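Probable outer membrane protein (Pseudomonas aeruginosa, PDB 3DWO) probably transports long-chain fatty acids or related hydrophobic compounds across the outer membrane, as a beta-barrel channel of the FadL family. Local coordinates at residues G14-D26 with D291-S305. Sequence-based numbering, arbitrary orientation.
Sequences GRAMAGGSLFPND and DWVHQFNDRLSLGAS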
loop_
_atom_site.group_PDB
_atom_site.type_symbol
_atom_site.label_atom_id
_atom_site.label_comp_id
_atom_site.label_asym_id
_atom_site.label_seq_id
_atom_site.Cartn_x
_atom_site.Cartn_y
_atom_site.Cartn_z
ATOM N N GLY A 14 -11.645 4.419 14.283
ATOM C CA GLY A 14 -11.857 5.292 15.425
ATOM C C GLY A 14 -10.920 5.036 16.591
ATOM O O GLY A 14 -10.646 5.939 17.382
ATOM N N ARG A 15 -10.427 3.808 16.713
ATOM C CA ARG A 15 -9.511 3.476 17.799
ATOM C C ARG A 15 -8.129 3.069 17.295
ATOM O O ARG A 15 -7.416 2.303 17.949
ATOM C CB ARG A 15 -10.105 2.369 18.676
ATOM C CG ARG A 15 -10.673 1.192 17.908
ATOM C CD ARG A 15 -11.241 0.147 18.855
ATOM N NE ARG A 15 -11.816 -0.975 18.121
ATOM C CZ ARG A 15 -13.115 -1.158 17.914
ATOM N NH1 ARG A 15 -14.002 -0.299 18.395
ATOM N NH2 ARG A 15 -13.527 -2.201 17.213
ATOM N N ALA A 16 -7.751 3.607 16.137
ATOM C CA ALA A 16 -6.456 3.323 15.524
ATOM C C ALA A 16 -6.205 1.829 15.363
ATOM O O ALA A 16 -5.072 1.363 15.503
ATOM C CB ALA A 16 -5.333 3.956 16.346
ATOM N N MET A 17 -7.270 1.085 15.068
ATOM C CA MET A 17 -7.185 -0.362 14.869
ATOM C C MET A 17 -6.775 -1.163 16.111
ATOM O O MET A 17 -6.475 -2.352 16.010
ATOM C CB MET A 17 -6.206 -0.681 13.730
ATOM C CG MET A 17 -6.714 -0.365 12.323
ATOM S SD MET A 17 -6.920 1.393 11.964
ATOM C CE MET A 17 -5.220 1.884 11.712
ATOM N N ALA A 18 -6.760 -0.522 17.278
ATOM C CA ALA A 18 -6.372 -1.213 18.508
ATOM C C ALA A 18 -7.369 -2.313 18.861
ATOM O O ALA A 18 -8.576 -2.097 18.852
ATOM C CB ALA A 18 -6.262 -0.215 19.659
ATOM N N GLY A 19 -6.853 -3.497 19.172
ATOM C CA GLY A 19 -7.719 -4.609 19.519
ATOM C C GLY A 19 -8.142 -5.405 18.301
ATOM O O GLY A 19 -8.821 -6.426 18.422
ATOM N N GLY A 20 -7.741 -4.943 17.122
ATOM C CA GLY A 20 -8.097 -5.650 15.908
ATOM C C GLY A 20 -9.599 -5.791 15.775
ATOM O O GLY A 20 -10.338 -4.810 15.904
ATOM N N SER A 21 -10.058 -7.014 15.526
ATOM C CA SER A 21 -11.483 -7.262 15.373
ATOM C C SER A 21 -12.054 -8.069 16.539
ATOM O O SER A 21 -13.076 -8.746 16.390
ATOM C CB SER A 21 -11.738 -7.995 14.052
ATOM O OG SER A 21 -10.975 -9.188 13.984
ATOM N N LEU A 22 -11.407 -7.979 17.701
ATOM C CA LEU A 22 -11.848 -8.720 18.876
ATOM C C LEU A 22 -12.930 -8.056 19.727
ATOM O O LEU A 22 -13.417 -8.659 20.684
ATOM C CB LEU A 22 -10.643 -9.080 19.752
ATOM C CG LEU A 22 -9.651 -10.067 19.122
ATOM C CD1 LEU A 22 -8.576 -10.447 20.124
ATOM C CD2 LEU A 22 -10.393 -11.310 18.655
ATOM N N PHE A 23 -13.310 -6.823 19.398
ATOM C CA PHE A 23 -14.368 -6.151 20.146
ATOM C C PHE A 23 -15.678 -6.875 19.839
ATOM O O PHE A 23 -15.859 -7.410 18.747
ATOM C CB PHE A 23 -14.469 -4.677 19.742
ATOM C CG PHE A 23 -13.526 -3.774 20.496
ATOM C CD1 PHE A 23 -13.931 -3.150 21.673
ATOM C CD2 PHE A 23 -12.226 -3.566 20.043
ATOM C CE1 PHE A 23 -13.056 -2.334 22.389
ATOM C CE2 PHE A 23 -11.344 -2.754 20.752
ATOM C CZ PHE A 23 -11.761 -2.137 21.928
ATOM N N PRO A 24 -16.606 -6.908 20.808
ATOM C CA PRO A 24 -17.910 -7.568 20.672
ATOM C C PRO A 24 -18.669 -7.376 19.355
ATOM O O PRO A 24 -18.958 -6.255 18.942
ATOM C CB PRO A 24 -18.686 -7.030 21.870
ATOM C CG PRO A 24 -17.620 -6.940 22.916
ATOM C CD PRO A 24 -16.459 -6.315 22.151
ATOM N N ASN A 25 -18.995 -8.496 18.713
ATOM C CA ASN A 25 -19.748 -8.509 17.463
ATOM C C ASN A 25 -19.237 -7.564 16.376
ATOM O O ASN A 25 -19.993 -6.755 15.837
ATOM C CB ASN A 25 -21.223 -8.211 17.748
ATOM C CG ASN A 25 -21.838 -9.203 18.720
ATOM O OD1 ASN A 25 -21.786 -10.416 18.508
ATOM N ND2 ASN A 25 -22.428 -8.690 19.790
ATOM N N ASP A 26 -17.954 -7.679 16.054
ATOM C CA ASP A 26 -17.335 -6.852 15.026
ATOM C C ASP A 26 -17.208 -7.684 13.751
ATOM O O ASP A 26 -16.343 -8.557 13.650
ATOM C CB ASP A 26 -15.957 -6.380 15.499
ATOM C CG ASP A 26 -15.198 -5.622 14.428
ATOM O OD1 ASP A 26 -15.782 -5.334 13.363
ATOM O OD2 ASP A 26 -14.012 -5.310 14.656
ATOM N N ASP A 291 -3.832 -9.663 19.126
ATOM C CA ASP A 291 -4.805 -8.717 19.665
ATOM C C ASP A 291 -5.294 -9.078 21.067
ATOM O O ASP A 291 -5.457 -10.253 21.408
ATOM C CB ASP A 291 -6.005 -8.604 18.727
ATOM C CG ASP A 291 -5.608 -8.210 17.321
ATOM O OD1 ASP A 291 -4.997 -7.132 17.152
ATOM O OD2 ASP A 291 -5.907 -8.977 16.383
ATOM N N TRP A 292 -5.538 -8.047 21.868
ATOM C CA TRP A 292 -6.006 -8.215 23.233
ATOM C C TRP A 292 -7.039 -7.156 23.585
ATOM O O TRP A 292 -6.788 -5.959 23.467
ATOM C CB TRP A 292 -4.826 -8.135 24.206
ATOM C CG TRP A 292 -5.215 -8.213 25.656
ATOM C CD1 TRP A 292 -6.147 -9.043 26.214
ATOM C CD2 TRP A 292 -4.652 -7.460 26.739
ATOM N NE1 TRP A 292 -6.196 -8.857 27.577
ATOM C CE2 TRP A 292 -5.291 -7.890 27.925
ATOM C CE3 TRP A 292 -3.669 -6.464 26.822
ATOM C CZ2 TRP A 292 -4.978 -7.359 29.184
ATOM C CZ3 TRP A 292 -3.358 -5.933 28.075
ATOM C CH2 TRP A 292 -4.014 -6.384 29.238
ATOM N N VAL A 293 -8.211 -7.606 24.012
ATOM C CA VAL A 293 -9.276 -6.696 24.395
ATOM C C VAL A 293 -9.707 -6.993 25.825
ATOM O O VAL A 293 -10.113 -8.110 26.151
ATOM C CB VAL A 293 -10.490 -6.826 23.450
ATOM C CG1 VAL A 293 -11.648 -5.987 23.962
ATOM C CG2 VAL A 293 -10.101 -6.368 22.051
ATOM N N HIS A 294 -9.594 -5.987 26.684
ATOM C CA HIS A 294 -9.980 -6.133 28.077
ATOM C C HIS A 294 -11.146 -5.214 28.405
ATOM O O HIS A 294 -11.093 -4.010 28.156
ATOM C CB HIS A 294 -8.805 -5.810 29.001
ATOM C CG HIS A 294 -9.164 -5.835 30.455
ATOM N ND1 HIS A 294 -10.049 -4.941 31.017
ATOM C CD2 HIS A 294 -8.783 -6.665 31.454
ATOM C CE1 HIS A 294 -10.200 -5.220 32.299
ATOM N NE2 HIS A 294 -9.443 -6.262 32.590
ATOM N N GLN A 295 -12.200 -5.792 28.964
ATOM C CA GLN A 295 -13.372 -5.024 29.341
ATOM C C GLN A 295 -13.245 -4.669 30.820
ATOM O O GLN A 295 -13.322 -5.544 31.684
ATOM C CB GLN A 295 -14.626 -5.855 29.081
ATOM C CG GLN A 295 -14.696 -6.364 27.650
ATOM C CD GLN A 295 -15.761 -7.422 27.443
ATOM O OE1 GLN A 295 -15.740 -8.476 28.085
ATOM N NE2 GLN A 295 -16.697 -7.151 26.538
ATOM N N PHE A 296 -13.026 -3.388 31.103
ATOM C CA PHE A 296 -12.878 -2.906 32.477
ATOM C C PHE A 296 -14.206 -2.860 33.216
ATOM O O PHE A 296 -14.283 -3.201 34.395
ATOM C CB PHE A 296 -12.234 -1.522 32.472
ATOM C CG PHE A 296 -10.774 -1.547 32.154
ATOM C CD1 PHE A 296 -9.837 -1.747 33.160
ATOM C CD2 PHE A 296 -10.334 -1.416 30.841
ATOM C CE1 PHE A 296 -8.478 -1.816 32.866
ATOM C CE2 PHE A 296 -8.977 -1.483 30.534
ATOM C CZ PHE A 296 -8.046 -1.684 31.549
ATOM N N ASN A 297 -15.249 -2.434 32.515
ATOM C CA ASN A 297 -16.582 -2.359 33.088
ATOM C C ASN A 297 -17.611 -2.396 31.966
ATOM O O ASN A 297 -17.262 -2.615 30.804
ATOM C CB ASN A 297 -16.742 -1.088 33.919
ATOM C CG ASN A 297 -16.429 0.159 33.135
ATOM O OD1 ASN A 297 -17.005 0.399 32.075
ATOM N ND2 ASN A 297 -15.512 0.969 33.654
ATOM N N ASP A 298 -18.876 -2.180 32.309
ATOM C CA ASP A 298 -19.945 -2.222 31.319
ATOM C C ASP A 298 -19.927 -1.053 30.344
ATOM O O ASP A 298 -20.789 -0.959 29.471
ATOM C CB ASP A 298 -21.310 -2.299 32.014
ATOM C CG ASP A 298 -21.605 -1.079 32.863
ATOM O OD1 ASP A 298 -20.758 -0.718 33.709
ATOM O OD2 ASP A 298 -22.691 -0.484 32.690
ATOM N N ARG A 299 -18.942 -0.169 30.477
ATOM C CA ARG A 299 -18.863 0.974 29.578
ATOM C C ARG A 299 -17.488 1.245 28.981
ATOM O O ARG A 299 -17.370 1.980 28.000
ATOM C CB ARG A 299 -19.360 2.236 30.287
ATOM C CG ARG A 299 -20.803 2.137 30.735
ATOM C CD ARG A 299 -21.447 3.505 30.848
ATOM N NE ARG A 299 -20.769 4.374 31.800
ATOM C CZ ARG A 299 -21.238 5.559 32.175
ATOM N NH1 ARG A 299 -22.384 6.001 31.675
ATOM N NH2 ARG A 299 -20.569 6.298 33.052
ATOM N N LEU A 300 -16.450 0.648 29.552
ATOM C CA LEU A 300 -15.110 0.888 29.046
ATOM C C LEU A 300 -14.352 -0.376 28.661
ATOM O O LEU A 300 -14.144 -1.272 29.480
ATOM C CB LEU A 300 -14.316 1.691 30.080
ATOM C CG LEU A 300 -12.940 2.259 29.707
ATOM C CD1 LEU A 300 -11.907 1.158 29.701
ATOM C CD2 LEU A 300 -13.009 2.954 28.352
ATOM N N SER A 301 -13.944 -0.432 27.395
ATOM C CA SER A 301 -13.180 -1.554 26.863
ATOM C C SER A 301 -11.953 -1.002 26.151
ATOM O O SER A 301 -12.061 -0.086 25.337
ATOM C CB SER A 301 -14.019 -2.355 25.865
ATOM O OG SER A 301 -15.165 -2.898 26.485
ATOM N N LEU A 302 -10.788 -1.554 26.468
ATOM C CA LEU A 302 -9.550 -1.118 25.845
ATOM C C LEU A 302 -8.934 -2.262 25.052
ATOM O O LEU A 302 -9.108 -3.435 25.392
ATOM C CB LEU A 302 -8.555 -0.638 26.902
ATOM C CG LEU A 302 -8.956 0.583 27.732
ATOM C CD1 LEU A 302 -7.802 0.964 28.645
ATOM C CD2 LEU A 302 -9.308 1.746 26.821
ATOM N N GLY A 303 -8.218 -1.911 23.988
ATOM C CA GLY A 303 -7.582 -2.912 23.161
ATOM C C GLY A 303 -6.153 -2.536 22.829
ATOM O O GLY A 303 -5.813 -1.355 22.748
ATOM N N ALA A 304 -5.314 -3.553 22.661
ATOM C CA ALA A 304 -3.913 -3.363 22.309
ATOM C C ALA A 304 -3.665 -4.297 21.145
ATOM O O ALA A 304 -4.251 -5.377 21.078
ATOM C CB ALA A 304 -3.003 -3.731 23.477
ATOM N N SER A 305 -2.797 -3.893 20.228
ATOM C CA SER A 305 -2.522 -4.733 19.076
ATOM C C SER A 305 -1.096 -4.586 18.560
ATOM O O SER A 305 -0.536 -3.493 18.552
ATOM C CB SER A 305 -3.528 -4.408 17.967
ATOM O OG SER A 305 -3.195 -5.081 16.771
HETATM O O HOH W 1 -8.185 -9.099 14.439
#
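Gly19 and Gly303 bring the backbones together, their CA atoms 4.0 Å apart, where the turns of 14-26 press on the antiparallel hairpin 291-305. No direct hydrogen bond joins the segments. Both residues lack a side chain at this point of closest approach, and Gly19 (phi 89°) takes a positive-phi conformation in the turns that bring 14-26 onto the hairpin. Ala18 CB, beside them, lies 3.3 Å from Gly303 O.

Phe23 carries much of the apolar contact. Val293 CG1 sits over the ring centre, 4.2 Å from the centroid and 9° off the normal, a CH-pi geometry; Arg15 NH1 covers the opposite face and also forms a salt bridge to Asp344. Ser301 CB meets Phe23 CE1 obliquely at 3.6 Å. These inward-facing hairpin residues belong to the wall of a FadL-type barrel, and 14-26 is part of the N-terminal plug within it; Trp292 and Leu302 point away from the plug.

With CG anti to its carbonyl carbon (chi1 -66°), Leu22 lays CD1 against Asp291 CB at 3.5 Å. Asp291 OD1 accepts from Ser305 OG (2.8 Å), which ties the carboxylate to the neighbouring strand, while OD2 takes a hydrogen bond from a water that accepts from Ser21 N.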